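Long-range contacts in deferrochelatase (Vibrio cholerae, PDB 5DE0), which binds heme b and probably works as a dye-decolorizing (DyP-type) peroxidase, using peroxide to oxidise its substrates: residues Asn29-Val33 against Ile121-Ile125; Leu40-Val44 against Leu56-Val60; Gly228-Val232 against Asn258-Met262. All coordinates share one frame; numbering follows the deposited sequence.

Interaction 1: Asn29-Val33 against Ile121-Ile125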
loop_
_atom_site.group_PDB
_atom_site.type_symbol
_atom_site.label_atom_id
_atom_site.label_comp_id
_atom_site.label_asym_id
_atom_site.label_seq_id
_atom_site.Cartn_x
_atom_site.Cartn_y
_atom_site.Cartn_z
ATOM N N ASN B 29 28.365 -3.110 8.446
ATOM C CA ASN B 29 28.712 -1.720 8.140
ATOM C C ASN B 29 27.919 -0.716 8.967
ATOM O O ASN B 29 27.325 0.217 8.427
ATOM C CB ASN B 29 28.510 -1.437 6.648
ATOM C CG ASN B 29 29.579 -2.080 5.787
ATOM O OD1 ASN B 29 30.745 -2.150 6.175
ATOM N ND2 ASN B 29 29.188 -2.554 4.611
ATOM N N HIS B 30 27.924 -0.922 10.280
ATOM C CA HIS B 30 27.101 -0.155 11.212
ATOM C C HIS B 30 27.326 1.355 11.119
ATOM O O HIS B 30 26.391 2.136 11.287
ATOM C CB HIS B 30 27.363 -0.628 12.644
ATOM C CG HIS B 30 26.923 -2.035 12.907
ATOM N ND1 HIS B 30 27.441 -3.118 12.231
ATOM C CD2 HIS B 30 26.012 -2.535 13.777
ATOM C CE1 HIS B 30 26.867 -4.224 12.670
ATOM N NE2 HIS B 30 25.997 -3.898 13.608
ATOM N N ALA B 31 28.562 1.765 10.850
ATOM C CA ALA B 31 28.884 3.185 10.760
ATOM C C ALA B 31 28.251 3.804 9.517
ATOM O O ALA B 31 27.793 4.949 9.549
ATOM C CB ALA B 31 30.385 3.395 10.752
ATOM N N HIS B 32 28.221 3.042 8.426
ATOM C CA HIS B 32 27.623 3.516 7.184
ATOM C C HIS B 32 26.106 3.617 7.342
ATOM O O HIS B 32 25.472 4.525 6.797
ATOM C CB HIS B 32 27.969 2.585 6.016
ATOM C CG HIS B 32 29.442 2.416 5.781
ATOM N ND1 HIS B 32 30.397 2.909 6.636
ATOM C CD2 HIS B 32 30.112 1.796 4.778
ATOM C CE1 HIS B 32 31.600 2.599 6.177
ATOM N NE2 HIS B 32 31.453 1.928 5.052
ATOM N N VAL B 33 25.536 2.681 8.096
ATOM C CA VAL B 33 24.100 2.650 8.331
ATOM C C VAL B 33 23.652 3.830 9.190
ATOM O O VAL B 33 22.654 4.484 8.882
ATOM C CB VAL B 33 23.674 1.336 9.007
ATOM C CG1 VAL B 33 22.190 1.368 9.331
ATOM C CG2 VAL B 33 24.002 0.151 8.111
ATOM N N ILE B 121 22.867 1.565 1.673
ATOM C CA ILE B 121 23.050 0.601 2.756
ATOM C C ILE B 121 22.077 -0.575 2.673
ATOM O O ILE B 121 21.722 -1.171 3.691
ATOM C CB ILE B 121 22.895 1.273 4.136
ATOM C CG1 ILE B 121 21.506 1.900 4.275
ATOM C CG2 ILE B 121 23.975 2.324 4.342
ATOM C CD1 ILE B 121 21.156 2.297 5.691
ATOM N N ALA B 122 21.661 -0.911 1.457
ATOM C CA ALA B 122 20.681 -1.970 1.246
ATOM C C ALA B 122 21.212 -3.345 1.653
ATOM O O ALA B 122 20.466 -4.178 2.170
ATOM C CB ALA B 122 20.239 -1.987 -0.210
ATOM N N GLN B 123 22.501 -3.576 1.422
ATOM C CA GLN B 123 23.117 -4.869 1.711
ATOM C C GLN B 123 23.575 -4.972 3.163
ATOM O O GLN B 123 23.933 -6.049 3.641
ATOM C CB GLN B 123 24.301 -5.112 0.773
ATOM C CG GLN B 123 23.925 -5.153 -0.697
ATOM C CD GLN B 123 22.966 -6.281 -1.022
ATOM O OE1 GLN B 123 21.806 -6.046 -1.359
ATOM N NE2 GLN B 123 23.447 -7.516 -0.918
ATOM N N ASP B 124 23.566 -3.838 3.857
ATOM C CA ASP B 124 23.990 -3.780 5.251
ATOM C C ASP B 124 22.804 -3.974 6.189
ATOM O O ASP B 124 22.970 -4.099 7.401
ATOM C CB ASP B 124 24.672 -2.441 5.547
ATOM C CG ASP B 124 25.726 -2.079 4.517
ATOM O OD1 ASP B 124 26.422 -2.992 4.024
ATOM O OD2 ASP B 124 25.852 -0.876 4.197
ATOM N N ILE B 125 21.609 -4.012 5.607
ATOM C CA ILE B 125 20.364 -3.935 6.363
ATOM C C ILE B 125 19.382 -5.033 5.965
ATOM O O ILE B 125 19.297 -5.407 4.795
ATOM C CB ILE B 125 19.695 -2.552 6.158
ATOM C CG1 ILE B 125 20.509 -1.464 6.852
ATOM C CG2 ILE B 125 18.270 -2.530 6.680
ATOM C CD1 ILE B 125 20.647 -1.686 8.329
#
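N29 reaches D124 through its side-chain amide: ND2 donates to D124 OD1 over 2.9 Å, with an N-H...O angle of 159°. The bond runs close to the amide plane of N29, but it meets OD1 from above the carboxylate, 55° out of that plane; the two flat groups stand almost perpendicular. CB of N29 also rests against the carboxylate, 3.6 Å from D124 CG. Beside this polar pair V33 makes an apolar patch. Its CG1 lies 3.6 Å from I125 CD1 and 3.9 Å from I121 CD1, while CG2 packs on D124 CB at 3.7 Å. With V33 CG1 anti to the backbone N (chi1 176°), CG1 faces the CD1 atoms of both isoleucines, and CG2, leaning on the aspartate, also touches I125 CD1. I121 CG2 meets the backbone oxygen of H32 at 3.6 Å.

Further out, D124 OD1 accepts a second hydrogen bond, from Q28 NE2, and the D124 backbone is hydrogen-bonded to the backbones of R27 and Q28, next to strand 18-26. V33 and I125 both pack on V26 of that strand. The contact thus holds the first turn of helix 30-38 to the chain leading into strand 125-134, at the edge of the N-terminal ferredoxin-like domain. Two amide donors on one buried carboxylate oxygen should help to offset its charge and favour the ionised form of D124.

Interaction 2: Leu40-Val44 against Leu56-Val60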
loop_
_atom_site.group_PDB
_atom_site.type_symbol
_atom_site.label_atom_id
_atom_site.label_comp_id
_atom_site.label_asym_id
_atom_site.label_seq_id
_atom_site.Cartn_x
_atom_site.Cartn_y
_atom_site.Cartn_z
ATOM N N LEU B 40 18.627 11.248 6.870
ATOM C CA LEU B 40 17.203 11.222 6.547
ATOM C C LEU B 40 16.505 12.580 6.730
ATOM O O LEU B 40 15.760 12.996 5.840
ATOM C CB LEU B 40 16.489 10.144 7.371
ATOM C CG LEU B 40 16.739 8.703 6.929
ATOM C CD1 LEU B 40 15.962 7.725 7.797
ATOM C CD2 LEU B 40 16.370 8.532 5.462
ATOM N N PRO B 41 16.735 13.277 7.867
ATOM C CA PRO B 41 16.106 14.599 8.005
ATOM C C PRO B 41 16.459 15.577 6.884
ATOM O O PRO B 41 15.587 16.313 6.421
ATOM C CB PRO B 41 16.654 15.107 9.341
ATOM C CG PRO B 41 16.927 13.882 10.116
ATOM C CD PRO B 41 17.412 12.876 9.117
ATOM N N ALA B 42 17.719 15.578 6.457
ATOM C CA ALA B 42 18.169 16.472 5.395
ATOM C C ALA B 42 17.498 16.122 4.075
ATOM O O ALA B 42 17.167 17.006 3.286
ATOM C CB ALA B 42 19.684 16.416 5.255
ATOM N N LEU B 43 17.299 14.828 3.842
ATOM C CA LEU B 43 16.590 14.361 2.658
ATOM C C LEU B 43 15.133 14.811 2.690
ATOM O O LEU B 43 14.594 15.280 1.688
ATOM C CB LEU B 43 16.670 12.838 2.549
ATOM C CG LEU B 43 15.799 12.191 1.468
ATOM C CD1 LEU B 43 16.194 12.682 0.084
ATOM C CD2 LEU B 43 15.871 10.675 1.545
ATOM N N VAL B 44 14.504 14.666 3.851
ATOM C CA VAL B 44 13.109 15.054 4.036
ATOM C C VAL B 44 12.905 16.553 3.813
ATOM O O VAL B 44 11.949 16.966 3.152
ATOM C CB VAL B 44 12.610 14.665 5.444
ATOM C CG1 VAL B 44 11.270 15.324 5.750
ATOM C CG2 VAL B 44 12.511 13.154 5.566
ATOM N N LEU B 56 6.004 16.285 4.596
ATOM C CA LEU B 56 6.726 15.062 4.923
ATOM C C LEU B 56 7.505 15.222 6.223
ATOM O O LEU B 56 8.227 16.203 6.410
ATOM C CB LEU B 56 7.671 14.676 3.784
ATOM C CG LEU B 56 8.540 13.437 4.013
ATOM C CD1 LEU B 56 7.691 12.174 4.074
ATOM C CD2 LEU B 56 9.600 13.327 2.931
ATOM N N THR B 57 7.342 14.258 7.122
ATOM C CA THR B 57 8.027 14.279 8.408
ATOM C C THR B 57 8.764 12.967 8.632
ATOM O O THR B 57 8.528 11.989 7.926
ATOM C CB THR B 57 7.047 14.511 9.567
ATOM O OG1 THR B 57 6.103 13.434 9.614
ATOM C CG2 THR B 57 6.301 15.824 9.386
ATOM N N VAL B 58 9.655 12.943 9.617
ATOM C CA VAL B 58 10.424 11.737 9.903
ATOM C C VAL B 58 10.850 11.678 11.370
ATOM O O VAL B 58 11.089 12.707 12.004
ATOM C CB VAL B 58 11.677 11.644 8.990
ATOM C CG1 VAL B 58 12.663 12.760 9.305
ATOM C CG2 VAL B 58 12.343 10.277 9.109
ATOM N N SER B 59 10.914 10.465 11.912
ATOM C CA SER B 59 11.462 10.241 13.243
ATOM C C SER B 59 12.216 8.917 13.285
ATOM O O SER B 59 11.639 7.858 13.036
ATOM C CB SER B 59 10.358 10.253 14.299
ATOM O OG SER B 59 10.899 10.020 15.586
ATOM N N VAL B 60 13.508 8.986 13.591
ATOM C CA VAL B 60 14.352 7.800 13.655
ATOM C C VAL B 60 14.578 7.383 15.103
ATOM O O VAL B 60 14.995 8.194 15.934
ATOM C CB VAL B 60 15.713 8.036 12.974
ATOM C CG1 VAL B 60 16.549 6.770 13.018
ATOM C CG2 VAL B 60 15.511 8.501 11.538
#
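V44 and V58 form the middle of an apolar contact between helix 40-50 and strand 57-62. V44 CG2 sits 3.8 Å from V58 CG1, and the same V58 methyl reaches P41 CA at 4.1 Å. V58 CG1 is placed between its own backbone N and carbonyl carbon (chi1 66°), a rotamer that turns this methyl to the helix. At one end V44 CG1 lies 3.7 Å from L56 CG, where the two side chains meet at a slant; L56 CD2 touches both V44 methyls. At the other end L40 CD1 meets V60 CG2 at 3.8 Å, the leucine crossing the valine nearly at right angles.

The axes of 40-44 and 57-60 run antiparallel, 177° between their directions, and approach to 8.5 Å. This is helix-on-sheet packing in the ferredoxin-like N-terminal half of the DyP fold, where an antiparallel four-stranded sheet carries its helices on one face. L40, L56 and V58 also touch the neighbouring strand 98-104, and L56 packs on L110 and T113 of helix 108-117 as well.

No hydrogen bond joins the two segments. V44 CG1 comes within 3.2 Å of L56 O, a close approach to an oxygen that accepts a hydrogen bond from N48 ND2. T57 points away from the helix, and its OG1 is hydrogen-bonded to H103 O on strand 98-104.

Interaction 3: Gly228-Val232 against Asn258-Met262. With HEM (protoporphyrin IX containing Fe), chain F.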
loop_
_atom_site.group_PDB
_atom_site.type_symbol
_atom_site.label_atom_id
_atom_site.label_comp_id
_atom_site.label_asym_id
_atom_site.label_seq_id
_atom_site.Cartn_x
_atom_site.Cartn_y
_atom_site.Cartn_z
ATOM N N GLY B 228 -4.377 10.644 34.775
ATOM C CA GLY B 228 -4.374 9.731 33.646
ATOM C C GLY B 228 -3.035 9.489 32.974
ATOM O O GLY B 228 -2.295 10.439 32.704
ATOM N N LEU B 229 -2.717 8.220 32.716
ATOM C CA LEU B 229 -1.527 7.876 31.946
ATOM C C LEU B 229 -1.808 8.130 30.480
ATOM O O LEU B 229 -2.617 7.435 29.865
ATOM C CB LEU B 229 -1.118 6.421 32.163
ATOM C CG LEU B 229 -1.030 5.927 33.608
ATOM C CD1 LEU B 229 -0.667 4.427 33.672
ATOM C CD2 LEU B 229 -0.014 6.746 34.386
ATOM N N LYS B 230 -1.160 9.149 29.931
ATOM C CA LYS B 230 -1.443 9.560 28.566
ATOM C C LYS B 230 -0.287 9.278 27.612
ATOM O O LYS B 230 0.881 9.347 27.990
ATOM C CB LYS B 230 -1.811 11.044 28.536
ATOM C CG LYS B 230 -3.212 11.308 29.060
ATOM C CD LYS B 230 -3.507 12.784 29.206
ATOM C CE LYS B 230 -4.981 13.005 29.491
ATOM N NZ LYS B 230 -5.464 12.142 30.605
ATOM N N ILE B 231 -0.636 8.938 26.375
ATOM C CA ILE B 231 0.341 8.698 25.318
ATOM C C ILE B 231 -0.086 9.422 24.048
ATOM O O ILE B 231 -1.254 9.775 23.889
ATOM C CB ILE B 231 0.506 7.195 25.013
ATOM C CG1 ILE B 231 -0.805 6.610 24.483
ATOM C CG2 ILE B 231 0.976 6.440 26.250
ATOM C CD1 ILE B 231 -0.722 5.135 24.157
ATOM N N VAL B 232 0.868 9.652 23.153
ATOM C CA VAL B 232 0.574 10.253 21.861
ATOM C C VAL B 232 0.650 9.189 20.773
ATOM O O VAL B 232 1.733 8.720 20.425
ATOM C CB VAL B 232 1.542 11.404 21.531
ATOM C CG1 VAL B 232 1.272 11.945 20.133
ATOM C CG2 VAL B 232 1.421 12.512 22.569
ATOM N N ASN B 258 4.136 4.220 30.942
ATOM C CA ASN B 258 2.757 4.233 30.469
ATOM C C ASN B 258 2.460 3.088 29.509
ATOM O O ASN B 258 1.402 2.468 29.588
ATOM C CB ASN B 258 2.439 5.570 29.800
ATOM C CG ASN B 258 2.394 6.715 30.790
ATOM O OD1 ASN B 258 2.733 6.550 31.963
ATOM N ND2 ASN B 258 1.979 7.886 30.323
ATOM N N PHE B 259 3.399 2.814 28.605
ATOM C CA PHE B 259 3.269 1.696 27.673
ATOM C C PHE B 259 3.127 0.382 28.433
ATOM O O PHE B 259 2.214 -0.407 28.182
ATOM C CB PHE B 259 4.482 1.615 26.738
ATOM C CG PHE B 259 4.662 2.818 25.858
ATOM C CD1 PHE B 259 3.591 3.635 25.540
ATOM C CD2 PHE B 259 5.912 3.127 25.343
ATOM C CE1 PHE B 259 3.763 4.739 24.726
ATOM C CE2 PHE B 259 6.090 4.227 24.530
ATOM C CZ PHE B 259 5.016 5.034 24.221
ATOM N N LYS B 260 4.048 0.168 29.367
ATOM C CA LYS B 260 4.124 -1.062 30.143
ATOM C C LYS B 260 2.864 -1.291 30.974
ATOM O O LYS B 260 2.394 -2.419 31.102
ATOM C CB LYS B 260 5.361 -1.025 31.043
ATOM C CG LYS B 260 5.510 -2.209 31.983
ATOM C CD LYS B 260 6.835 -2.138 32.726
ATOM C CE LYS B 260 6.899 -3.141 33.866
ATOM N NZ LYS B 260 5.904 -2.825 34.930
ATOM N N THR B 261 2.313 -0.214 31.524
ATOM C CA THR B 261 1.120 -0.313 32.358
ATOM C C THR B 261 -0.108 -0.683 31.532
ATOM O O THR B 261 -0.882 -1.560 31.918
ATOM C CB THR B 261 0.846 1.002 33.109
ATOM O OG1 THR B 261 2.017 1.387 33.839
ATOM C CG2 THR B 261 -0.314 0.830 34.076
ATOM N N MET B 262 -0.277 -0.016 30.394
ATOM C CA MET B 262 -1.398 -0.287 29.499
ATOM C C MET B 262 -1.337 -1.702 28.931
ATOM O O MET B 262 -2.351 -2.393 28.851
ATOM C CB MET B 262 -1.435 0.725 28.351
ATOM C CG MET B 262 -1.675 2.159 28.781
ATOM S SD MET B 262 -1.550 3.304 27.395
ATOM C CE MET B 262 -1.720 4.872 28.230
HETATM C CHA HEM F . -8.316 4.622 22.718
HETATM C CHB HEM F . -3.918 2.946 23.894
HETATM C CHC HEM F . -4.425 -0.720 20.736
HETATM C CHD HEM F . -8.389 1.454 18.981
HETATM C C1A HEM F . -7.082 4.488 23.317
HETATM C C2A HEM F . -6.526 5.354 24.337
HETATM C C3A HEM F . -5.312 4.892 24.658
HETATM C C4A HEM F . -5.057 3.716 23.854
HETATM C CMA HEM F . -4.340 5.489 25.698
HETATM C CAA HEM F . -7.223 6.591 24.943
HETATM C CBA HEM F . -7.756 6.224 26.327
HETATM C CGA HEM F . -8.582 7.354 26.876
HETATM O O1A HEM F . -9.763 7.487 26.464
HETATM O O2A HEM F . -8.058 8.115 27.728
HETATM C C1B HEM F . -3.714 1.770 23.208
HETATM C C2B HEM F . -2.643 0.831 23.456
HETATM C C3B HEM F . -2.762 -0.179 22.596
HETATM C C4B HEM F . -3.931 0.070 21.760
HETATM C CMB HEM F . -1.536 0.975 24.525
HETATM C CAB HEM F . -1.784 -1.374 22.567
HETATM C CBB HEM F . -1.878 -2.353 21.669
HETATM C C1C HEM F . -5.527 -0.440 19.954
HETATM C C2C HEM F . -6.002 -1.218 18.823
HETATM C C3C HEM F . -7.101 -0.607 18.339
HETATM C C4C HEM F . -7.351 0.564 19.155
HETATM C CMC HEM F . -5.315 -2.506 18.311
HETATM C CAC HEM F . -8.023 -0.987 17.153
HETATM C CBC HEM F . -7.922 -2.111 16.436
HETATM C C1D HEM F . -8.810 2.419 19.872
HETATM C C2D HEM F . -10.110 3.049 19.867
HETATM C C3D HEM F . -10.088 4.043 21.035
HETATM C C4D HEM F . -8.775 3.912 21.629
HETATM C CMD HEM F . -11.280 2.784 18.895
HETATM C CAD HEM F . -11.231 4.976 21.482
HETATM C CBD HEM F . -11.178 6.294 20.718
HETATM C CGD HEM F . -9.917 7.040 21.063
HETATM O O1D HEM F . -8.940 6.962 20.275
HETATM O O2D HEM F . -9.884 7.716 22.124
HETATM N NA HEM F . -6.158 3.499 23.047
HETATM N NB HEM F . -4.481 1.274 22.169
HETATM N NC HEM F . -6.377 0.636 20.127
HETATM N ND HEM F . -8.061 2.952 20.917
HETATM FE FE HEM F . -6.330 2.044 21.611
#
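This is a largely apolar loop-to-helix contact, pinned by one hydrogen bond, in the C-terminal ferredoxin-like domain of the DyP fold: the chain entering strand 232-239 lies against helix 257-266 beside the heme. I231 and M262 belong to the heme pocket and meet tip to tip, I231 CD1 being 3.8 Å from M262 SD; the branch methyl I231 CG2 lies 3.7 Å from M262 CE. I231 CG1 takes the position between its backbone N and carbonyl carbon (chi1 63°), carrying CD1 to 3.9 Å from the heme meso carbon CHB. CG2 meanwhile packs obliquely on F259, 3.6 Å from CE1. The extended chain of M262 brings SD to 3.7 Å from the heme methyl CMB, and CE, near the methyl CMA, comes to 3.2 Å from L229 O. Together the two residues line one edge of the porphyrin with hydrocarbon and sulfur.

Behind them, F259 is backed by A251 and C253 of strand 247-253 and by Y173 and M175 of strand 172-181, so the I231 side chain is wedged between the sheet-backed ring and the heme. On the side away from the heme L229 drops onto the helix: CD1 meets T261 CG2 at 3.6 Å, while CB and CD2 cross the N258 amide at a slant, CD2 approaching OD1. T261 OG1 is hydrogen-bonded to H257 O, which leaves its methyl for the leucine. The loop backbone is held by N258 ND2, which donates to K230 O over 3.0 Å; that oxygen lies almost in the amide plane of N258, but the donor stands 42° above the plane of the carbonyl, with an N-H...O angle of 142°.

In the fold
From the N terminus, the chain passes strand 18-26 and enters helix 30-38, where interaction 1 begins; it closes 88 residues later, at the start of strand 125-134. Interaction 2 is nested inside that loop, a short closure from helix 40-50 to strand 57-62. Their centres lie about 18 Å apart, without touching: one ties a helix start to the approach to one outermost strand of the N-terminal sheet, the other packs a helix over the opposite outermost strand. Interaction 3 follows in series, in the C-terminal half and across the chain's centre, about 34 Å from interaction 1 between centres. It joins the lead-in to strand 232-239 to helix 257-266, next to the heme.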